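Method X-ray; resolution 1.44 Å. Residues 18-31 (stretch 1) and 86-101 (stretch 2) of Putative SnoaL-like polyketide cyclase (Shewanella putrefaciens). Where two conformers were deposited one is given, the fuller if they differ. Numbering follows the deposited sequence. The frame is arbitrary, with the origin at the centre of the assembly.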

ATOM      1  N   GLU A  18       4.691  -1.312  22.552  1.00 12.03           N
ATOM      2  CA  GLU A  18       4.192  -2.289  21.593  1.00 14.74           C
ATOM      3  C   GLU A  18       4.499  -1.971  20.123  1.00 14.90           C
ATOM      4  O   GLU A  18       4.174  -2.788  19.252  1.00 15.66           O
ATOM      5  CB  GLU A  18       2.682  -2.406  21.737  1.00 18.27           C
ATOM      6  CG  GLU A  18       2.256  -2.950  23.107  1.00 28.99           C
ATOM      7  CD  GLU A  18       0.739  -3.075  23.264  1.00 43.95           C
ATOM      8  OE1 GLU A  18      -0.018  -2.665  22.350  1.00 49.80           O
ATOM      9  OE2 GLU A  18       0.306  -3.593  24.320  1.00 57.29           O
HETATM   10  N   MSE A  19       5.047  -0.804  19.808  1.00 10.41           N
HETATM   11  CA  MSE A  19       5.251  -0.452  18.412  1.00  9.86           C
HETATM   12  C   MSE A  19       6.651  -0.828  17.971  1.00 11.20           C
HETATM   13  O   MSE A  19       7.629  -0.419  18.588  1.00  9.71           O
HETATM   14  CB  MSE A  19       5.064   1.036  18.192  1.00  9.55           C
HETATM   15  CG  MSE A  19       5.141   1.364  16.717  1.00 10.91           C
HETATM   16 SE   MSE A  19       4.808   3.255  16.284  0.75  8.50          SE
HETATM   17  CE  MSE A  19       2.958   3.273  16.734  1.00 17.15           C
ATOM     18  N   PRO A  20       6.792  -1.614  16.904  1.00  9.12           N
ATOM     19  CA  PRO A  20       8.108  -1.999  16.450  1.00 11.08           C
ATOM     20  C   PRO A  20       8.988  -0.776  16.154  1.00 10.43           C
ATOM     21  O   PRO A  20       8.486   0.275  15.728  1.00  9.36           O
ATOM     22  CB  PRO A  20       7.787  -2.725  15.150  1.00 11.38           C
ATOM     23  CG  PRO A  20       6.453  -3.333  15.392  1.00 10.62           C
ATOM     24  CD  PRO A  20       5.730  -2.267  16.105  1.00  9.83           C
ATOM     25  N   GLN A  21      10.281  -0.890  16.366  1.00  8.63           N
ATOM     26  CA  GLN A  21      11.170   0.235  16.119  1.00  8.00           C
ATOM     27  C   GLN A  21      11.095   0.772  14.667  1.00  8.87           C
ATOM     28  O   GLN A  21      11.319   1.950  14.421  1.00  8.26           O
ATOM     29  CB  GLN A  21      12.599  -0.110  16.481  1.00 10.71           C
ATOM     30  CG  GLN A  21      12.832  -0.381  17.984  1.00  9.79           C
ATOM     31  CD  GLN A  21      12.664   0.847  18.900  1.00 11.22           C
ATOM     32  OE1 GLN A  21      12.778   2.047  18.470  1.00 14.05           O
ATOM     33  NE2 GLN A  21      12.434   0.548  20.159  1.00  6.76           N
ATOM     34  N   GLU A  22      10.869  -0.127  13.716  1.00  9.87           N
ATOM     35  CA  GLU A  22      10.786   0.279  12.309  1.00  8.83           C
ATOM     36  C   GLU A  22       9.593   1.212  12.089  1.00  9.69           C
ATOM     37  O   GLU A  22       9.669   2.236  11.444  1.00  8.76           O
ATOM     38  CB  GLU A  22      10.666  -0.979  11.416  1.00  9.73           C
ATOM     39  CG  GLU A  22      11.844  -1.908  11.557  1.00 11.44           C
ATOM     40  CD  GLU A  22      11.733  -2.975  12.616  1.00 15.72           C
ATOM     41  OE1 GLU A  22      10.937  -2.894  13.588  1.00 12.08           O
ATOM     42  OE2 GLU A  22      12.510  -3.964  12.470  1.00 22.21           O
ATOM     43  N   GLN A  23       8.459   0.863  12.699  1.00  7.76           N
ATOM     44  CA  GLN A  23       7.308   1.773  12.685  1.00  8.43           C
ATOM     45  C   GLN A  23       7.590   3.100  13.405  1.00  8.27           C
ATOM     46  O   GLN A  23       7.194   4.143  12.907  1.00  8.68           O
ATOM     47  CB  GLN A  23       6.072   1.089  13.237  1.00  9.44           C
ATOM     48  CG  GLN A  23       5.556  -0.097  12.404  1.00  9.41           C
ATOM     49  CD  GLN A  23       4.290  -0.693  13.004  1.00  7.99           C
ATOM     50  OE1 GLN A  23       3.529  -0.013  13.682  1.00 10.15           O
ATOM     51  NE2 GLN A  23       4.065  -1.991  12.752  1.00 10.07           N
ATOM     52  N   GLN A  24       8.305   3.074  14.532  1.00  8.55           N
ATOM     53  CA  GLN A  24       8.576   4.287  15.289  1.00  6.98           C
ATOM     54  C   GLN A  24       9.395   5.240  14.438  1.00  8.14           C
ATOM     55  O   GLN A  24       9.157   6.443  14.453  1.00  9.36           O
ATOM     56  CB  GLN A  24       9.298   3.961  16.600  1.00  6.74           C
ATOM     57  CG  GLN A  24       8.472   3.223  17.629  1.00  7.94           C
ATOM     58  CD  GLN A  24       9.134   3.134  18.970  1.00 11.79           C
ATOM     59  OE1 GLN A  24       9.671   4.153  19.472  1.00 10.49           O
ATOM     60  NE2 GLN A  24       9.103   1.946  19.565  1.00 10.17           N
ATOM     61  N   LEU A  25      10.331   4.696  13.697  1.00  8.96           N
ATOM     62  CA  LEU A  25      11.141   5.553  12.831  1.00  8.70           C
ATOM     63  C   LEU A  25      10.326   6.135  11.674  1.00 11.15           C
ATOM     64  O   LEU A  25      10.488   7.294  11.319  1.00 10.37           O
ATOM     65  CB  LEU A  25      12.386   4.814  12.326  1.00  8.52           C
ATOM     66  CG  LEU A  25      13.440   5.673  11.609  1.00  9.37           C
ATOM     67  CD1 LEU A  25      14.020   6.776  12.552  1.00 11.54           C
ATOM     68  CD2 LEU A  25      14.568   4.801  11.023  1.00 12.45           C
ATOM     69  N   ALA A  26       9.424   5.328  11.107  1.00  9.21           N
ATOM     70  CA  ALA A  26       8.548   5.798  10.076  1.00  7.58           C
ATOM     71  C   ALA A  26       7.727   6.967  10.570  1.00  8.80           C
ATOM     72  O   ALA A  26       7.511   7.908   9.804  1.00  9.27           O
ATOM     73  CB  ALA A  26       7.611   4.662   9.617  1.00  8.87           C
ATOM     74  N   VAL A  27       7.234   6.922  11.811  1.00  8.28           N
ATOM     75  CA  VAL A  27       6.470   8.033  12.353  1.00  9.33           C
ATOM     76  C   VAL A  27       7.294   9.335  12.343  1.00  9.51           C
ATOM     77  O   VAL A  27       6.800  10.418  11.949  1.00  9.47           O
ATOM     78  CB  VAL A  27       5.931   7.722  13.747  1.00  9.35           C
ATOM     79  CG1 VAL A  27       5.265   8.939  14.394  1.00 10.85           C
ATOM     80  CG2 VAL A  27       4.948   6.505  13.708  1.00 11.84           C
ATOM     81  N   LYS A  28       8.538   9.276  12.778  1.00  9.63           N
ATOM     82  CA  LYS A  28       9.429  10.457  12.772  0.50  8.75           C
ATOM     83  C   LYS A  28       9.575  11.044  11.376  1.00 10.05           C
ATOM     84  O   LYS A  28       9.490  12.264  11.178  1.00  9.54           O
ATOM     85  CB  LYS A  28      10.810  10.084  13.321  0.50 11.16           C
ATOM     86  CG  LYS A  28      10.768   9.587  14.779  0.50 11.79           C
ATOM     87  CD  LYS A  28      12.117   9.627  15.392  0.50 19.90           C
ATOM     88  CE  LYS A  28      12.064   9.503  16.898  0.50 20.85           C
ATOM     89  NZ  LYS A  28      13.397   9.845  17.431  0.50 18.57           N
ATOM     90  N   TYR A  29       9.818  10.165  10.422  1.00  8.52           N
ATOM     91  CA  TYR A  29       9.924  10.604   9.010  1.00  8.89           C
ATOM     92  C   TYR A  29       8.659  11.271   8.489  1.00  9.89           C
ATOM     93  O   TYR A  29       8.724  12.355   7.910  1.00  9.19           O
ATOM     94  CB  TYR A  29      10.334   9.449   8.157  1.00  9.25           C
ATOM     95  CG  TYR A  29      10.342   9.691   6.662  1.00  8.73           C
ATOM     96  CD1 TYR A  29      11.439  10.221   6.032  1.00  8.94           C
ATOM     97  CD2 TYR A  29       9.250   9.393   5.877  1.00  9.47           C
ATOM     98  CE1 TYR A  29      11.455  10.357   4.644  1.00  9.72           C
ATOM     99  CE2 TYR A  29       9.243   9.546   4.517  1.00 11.24           C
ATOM    100  CZ  TYR A  29      10.340  10.059   3.897  1.00 10.14           C
ATOM    101  OH  TYR A  29      10.407  10.196   2.524  1.00 10.01           O
HETATM  102  N   MSE A  30       7.504  10.620   8.719  1.00  7.49           N
HETATM  103  CA  MSE A  30       6.258  11.162   8.221  1.00  7.92           C
HETATM  104  C   MSE A  30       5.883  12.475   8.923  1.00 10.24           C
HETATM  105  O   MSE A  30       5.262  13.337   8.301  1.00  9.80           O
HETATM  106  CB  MSE A  30       5.142  10.147   8.346  1.00  7.98           C
HETATM  107  CG  MSE A  30       5.347   8.923   7.514  1.00  6.98           C
HETATM  108 SE   MSE A  30       5.495   9.201   5.609  0.75  9.45          SE
HETATM  109  CE  MSE A  30       3.812  10.097   5.279  1.00 18.16           C
ATOM    110  N   ASP A  31       6.153  12.594  10.213  1.00  8.96           N
ATOM    111  CA  ASP A  31       5.892  13.871  10.897  1.00 10.36           C
ATOM    112  C   ASP A  31       6.762  14.971  10.258  1.00 11.46           C
ATOM    113  O   ASP A  31       6.248  16.063   9.960  1.00 11.05           O
ATOM    114  CB  ASP A  31       6.128  13.767  12.416  1.00  9.94           C
ATOM    115  CG  ASP A  31       4.905  13.208  13.147  1.00 14.69           C
ATOM    116  OD1 ASP A  31       3.815  13.296  12.563  1.00 16.30           O
ATOM    117  OD2 ASP A  31       5.020  12.696  14.290  1.00 13.29           O
TER
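Stretch 2 86-101: HMYNAGSLVVMIGNYH

Stretch 2 is a beta hairpin. Strand 86-90 and strand 93-101 are joined by a type II' turn from Ala90 to Leu93, with Gly91 at positive phi. One face of the hairpin packs on helix 21-31, which follows Pro20 at the N-cap. The helix crosses strand 86-90 at 127° and strand 93-101 at -60°, with axes 8.6 and 8.5 Å apart at closest approach. The backbones come near at the turn: Glu22 CA is 5.8 Å from Ser92 CA.

One direct hydrogen bond links the stretches. Gln23 NE2 donates to Asn89 OD1 at 2.9 Å. Asn89 ND2 in turn donates to Gly91 O at 2.9 Å, so the same amide also braces the turn.

Two waters extend the polar contact. Water 1 donates to Glu22 OE2 at 2.7 Å and lies 2.8 Å from Ser92 OG. Water 2 accepts from Asn89 ND2 at 2.9 Å and bonds weakly to Glu22 OE1 at 3.4 Å.

The apolar contacts run along the helix. Met87 CE lies 3.9 Å from Met19 CE and 4.1 Å from Val27 CG2. Ala26 CB meets Val94 CG1 at 3.8 Å. Met30 CG is 3.9 Å from Met96 SE, and Met30 CE reaches the edge of the Tyr100 ring, 3.9 Å from Tyr100 CE1. Met19, Met30, Met87 and Met96 are selenomethionines.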

ATOM      1  N   HIS A  86      -4.415   2.040   9.083  1.00 11.72           N
ATOM      2  CA  HIS A  86      -3.651   0.882   9.471  1.00 11.57           C
ATOM      3  C   HIS A  86      -2.188   1.040   9.097  1.00 11.61           C
ATOM      4  O   HIS A  86      -1.855   1.622   8.070  1.00 13.99           O
ATOM      5  CB  HIS A  86      -4.309  -0.353   8.840  1.00 17.22           C
ATOM      6  CG  HIS A  86      -3.822  -1.634   9.398  1.00 19.63           C
ATOM      7  ND1 HIS A  86      -3.728  -1.872  10.759  1.00 22.38           N
ATOM      8  CD2 HIS A  86      -3.426  -2.772   8.786  1.00 20.96           C
ATOM      9  CE1 HIS A  86      -3.268  -3.098  10.950  1.00 25.84           C
ATOM     10  NE2 HIS A  86      -3.070  -3.653   9.773  1.00 17.25           N
HETATM   11  N   MSE A  87      -1.298   0.608   9.975  1.00  9.15           N
HETATM   12  CA  MSE A  87       0.146   0.551   9.716  1.00  9.73           C
HETATM   13  C   MSE A  87       0.642  -0.826  10.153  1.00  9.05           C
HETATM   14  O   MSE A  87       0.243  -1.362  11.221  1.00 10.41           O
HETATM   15  CB  MSE A  87       0.895   1.660  10.483  1.00  9.41           C
HETATM   16  CG  MSE A  87       2.437   1.569  10.380  1.00 10.36           C
HETATM   17 SE   MSE A  87       3.385   3.118  11.035  0.75  9.29          SE
HETATM   18  CE  MSE A  87       2.697   3.180  12.840  1.00 10.21           C
ATOM     19  N   TYR A  88       1.485  -1.411   9.329  1.00  7.66           N
ATOM     20  CA  TYR A  88       2.145  -2.656   9.665  1.00  7.90           C
ATOM     21  C   TYR A  88       3.525  -2.700   9.064  1.00  8.39           C
ATOM     22  O   TYR A  88       3.922  -1.791   8.290  1.00  9.74           O
ATOM     23  CB  TYR A  88       1.312  -3.879   9.182  1.00  8.57           C
ATOM     24  CG  TYR A  88       0.792  -3.857   7.747  1.00  8.75           C
ATOM     25  CD1 TYR A  88      -0.307  -3.082   7.380  1.00  9.06           C
ATOM     26  CD2 TYR A  88       1.417  -4.615   6.752  1.00  8.43           C
ATOM     27  CE1 TYR A  88      -0.829  -3.159   6.065  1.00  9.98           C
ATOM     28  CE2 TYR A  88       0.918  -4.643   5.433  1.00  8.82           C
ATOM     29  CZ  TYR A  88      -0.181  -3.943   5.124  1.00  8.38           C
ATOM     30  OH  TYR A  88      -0.769  -3.916   3.853  1.00  9.86           O
ATOM     31  N   ASN A  89       4.300  -3.722   9.441  1.00  7.68           N
ATOM     32  CA  ASN A  89       5.647  -3.828   8.907  1.00  8.34           C
ATOM     33  C   ASN A  89       6.070  -5.272   8.737  1.00  8.06           C
ATOM     34  O   ASN A  89       5.609  -6.162   9.470  1.00  9.11           O
ATOM     35  CB  ASN A  89       6.708  -3.063   9.741  1.00  8.64           C
ATOM     36  CG  ASN A  89       7.048  -3.721  11.072  1.00  9.03           C
ATOM     37  OD1 ASN A  89       6.194  -3.771  11.939  1.00  8.98           O
ATOM     38  ND2 ASN A  89       8.248  -4.314  11.187  1.00 10.32           N
ATOM     39  N   ALA A  90       6.935  -5.459   7.758  1.00  7.31           N
ATOM     40  CA  ALA A  90       7.655  -6.718   7.537  1.00  9.63           C
ATOM     41  C   ALA A  90       9.120  -6.380   7.599  1.00  8.97           C
ATOM     42  O   ALA A  90       9.698  -5.815   6.654  1.00 10.00           O
ATOM     43  CB  ALA A  90       7.291  -7.319   6.110  1.00 10.52           C
ATOM     44  N   GLY A  91       9.758  -6.631   8.724  1.00 10.23           N
ATOM     45  CA  GLY A  91      11.083  -6.073   8.886  1.00 10.69           C
ATOM     46  C   GLY A  91      11.119  -4.572   8.710  1.00  7.93           C
ATOM     47  O   GLY A  91      10.289  -3.839   9.232  1.00 10.99           O
ATOM     48  N   SER A  92      12.106  -4.141   7.919  1.00  9.19           N
ATOM     49  CA  SER A  92      12.348  -2.747   7.648  0.50 10.45           C
ATOM     50  C   SER A  92      11.416  -2.149   6.590  1.00  9.85           C
ATOM     51  O   SER A  92      11.593  -0.990   6.229  1.00 10.86           O
ATOM     52  CB  SER A  92      13.813  -2.520   7.230  0.50 11.66           C
ATOM     53  OG  SER A  92      14.678  -2.701   8.345  0.50 17.25           O
ATOM     54  N   LEU A  93      10.400  -2.883   6.086  1.00  8.32           N
ATOM     55  CA  LEU A  93       9.412  -2.350   5.120  1.00  9.36           C
ATOM     56  C   LEU A  93       8.182  -2.035   5.938  1.00  8.54           C
ATOM     57  O   LEU A  93       7.517  -2.924   6.508  1.00  9.58           O
ATOM     58  CB  LEU A  93       9.085  -3.415   4.080  1.00  9.40           C
ATOM     59  CG  LEU A  93       8.016  -3.011   3.093  1.00 11.30           C
ATOM     60  CD1 LEU A  93       8.500  -1.849   2.233  1.00 12.77           C
ATOM     61  CD2 LEU A  93       7.654  -4.249   2.230  1.00 11.47           C
ATOM     62  N   VAL A  94       7.833  -0.756   6.002  1.00  7.62           N
ATOM     63  CA  VAL A  94       6.684  -0.248   6.744  1.00  8.22           C
ATOM     64  C   VAL A  94       5.585   0.183   5.743  1.00  8.53           C
ATOM     65  O   VAL A  94       5.893   0.891   4.757  1.00 10.23           O
ATOM     66  CB  VAL A  94       7.080   0.960   7.621  1.00  8.35           C
ATOM     67  CG1 VAL A  94       5.815   1.559   8.308  1.00 10.00           C
ATOM     68  CG2 VAL A  94       8.157   0.563   8.649  1.00  8.24           C
ATOM     69  N   VAL A  95       4.342  -0.269   5.974  1.00  8.33           N
ATOM     70  CA  VAL A  95       3.223  -0.022   5.083  1.00  7.66           C
ATOM     71  C   VAL A  95       2.189   0.735   5.833  1.00  8.09           C
ATOM     72  O   VAL A  95       1.818   0.352   6.958  1.00  9.20           O
ATOM     73  CB  VAL A  95       2.608  -1.338   4.565  1.00  8.46           C
ATOM     74  CG1 VAL A  95       1.422  -1.070   3.598  1.00  8.34           C
ATOM     75  CG2 VAL A  95       3.642  -2.205   3.858  1.00  9.49           C
HETATM   76  N   MSE A  96       1.707   1.853   5.265  1.00  8.92           N
HETATM   77  CA  MSE A  96       0.724   2.750   5.899  1.00  9.14           C
HETATM   78  C   MSE A  96      -0.414   3.001   4.955  1.00  9.42           C
HETATM   79  O   MSE A  96      -0.194   3.381   3.821  1.00 10.67           O
HETATM   80  CB  MSE A  96       1.372   4.064   6.318  1.00 10.74           C
HETATM   81  CG  MSE A  96       2.460   3.856   7.380  1.00  9.22           C
HETATM   82 SE   MSE A  96       3.645   5.384   7.571  0.75  8.75          SE
HETATM   83  CE  MSE A  96       4.601   5.113   5.983  1.00 13.60           C
ATOM     84  N   ILE A  97      -1.639   2.732   5.399  1.00  9.51           N
ATOM     85  CA  ILE A  97      -2.862   2.907   4.643  1.00  7.96           C
ATOM     86  C   ILE A  97      -3.634   4.021   5.316  1.00 10.09           C
ATOM     87  O   ILE A  97      -3.875   3.949   6.535  1.00  9.79           O
ATOM     88  CB  ILE A  97      -3.714   1.637   4.673  1.00 10.08           C
ATOM     89  CG1 ILE A  97      -2.976   0.439   4.127  1.00  9.81           C
ATOM     90  CG2 ILE A  97      -5.038   1.884   3.914  1.00 11.14           C
ATOM     91  CD1 ILE A  97      -3.670  -0.950   4.362  1.00 13.31           C
ATOM     92  N   GLY A  98      -4.054   5.055   4.571  1.00 10.19           N
ATOM     93  CA  GLY A  98      -4.732   6.161   5.185  1.00 10.63           C
ATOM     94  C   GLY A  98      -5.176   7.212   4.199  1.00 10.06           C
ATOM     95  O   GLY A  98      -5.409   6.901   3.042  1.00 12.04           O
ATOM     96  N   ASN A  99      -5.408   8.437   4.682  1.00 11.61           N
ATOM     97  CA  ASN A  99      -5.851   9.562   3.888  1.00 12.35           C
ATOM     98  C   ASN A  99      -4.942  10.742   4.209  1.00 11.60           C
ATOM     99  O   ASN A  99      -4.669  11.022   5.402  1.00 13.28           O
ATOM    100  CB  ASN A  99      -7.312   9.984   4.176  1.00 14.43           C
ATOM    101  CG  ASN A  99      -8.313   8.981   3.714  1.00 26.13           C
ATOM    102  OD1 ASN A  99      -8.712   8.989   2.565  1.00 27.47           O
ATOM    103  ND2 ASN A  99      -8.756   8.113   4.624  1.00 27.00           N
ATOM    104  N   TYR A 100      -4.488  11.448   3.178  1.00 10.02           N
ATOM    105  CA  TYR A 100      -3.785  12.678   3.364  1.00  9.51           C
ATOM    106  C   TYR A 100      -4.771  13.844   3.326  1.00 10.78           C
ATOM    107  O   TYR A 100      -5.499  14.018   2.331  1.00 11.18           O
ATOM    108  CB  TYR A 100      -2.712  12.910   2.312  1.00  9.54           C
ATOM    109  CG  TYR A 100      -1.489  12.007   2.406  1.00  8.42           C
ATOM    110  CD1 TYR A 100      -0.473  12.273   3.324  1.00  8.80           C
ATOM    111  CD2 TYR A 100      -1.365  10.874   1.637  1.00 11.39           C
ATOM    112  CE1 TYR A 100       0.648  11.491   3.386  1.00 10.03           C
ATOM    113  CE2 TYR A 100      -0.223  10.042   1.749  1.00  9.59           C
ATOM    114  CZ  TYR A 100       0.776  10.379   2.617  1.00 10.70           C
ATOM    115  OH  TYR A 100       1.918   9.597   2.665  1.00 10.15           O
ATOM    116  N   HIS A 101      -4.818  14.596   4.405  1.00  9.26           N
ATOM    117  CA  HIS A 101      -5.732  15.734   4.567  1.00  9.22           C
ATOM    118  C   HIS A 101      -4.978  17.033   4.431  1.00  9.22           C
ATOM    119  O   HIS A 101      -4.102  17.336   5.255  1.00 10.42           O
ATOM    120  CB  HIS A 101      -6.417  15.628   5.946  1.00 10.68           C
ATOM    121  CG  HIS A 101      -7.405  16.710   6.195  1.00 11.24           C
ATOM    122  ND1 HIS A 101      -7.766  17.091   7.466  1.00 13.45           N
ATOM    123  CD2 HIS A 101      -8.165  17.438   5.342  1.00 11.21           C
ATOM    124  CE1 HIS A 101      -8.689  18.043   7.389  1.00 15.07           C
ATOM    125  NE2 HIS A 101      -8.957  18.275   6.113  1.00 15.46           N
TER
HETATM  126  O   HOH W   1      14.333  -4.436  10.532  1.00 20.52           O
HETATM  127  O   HOH W   2       9.236  -5.806  13.463  1.00 22.90           O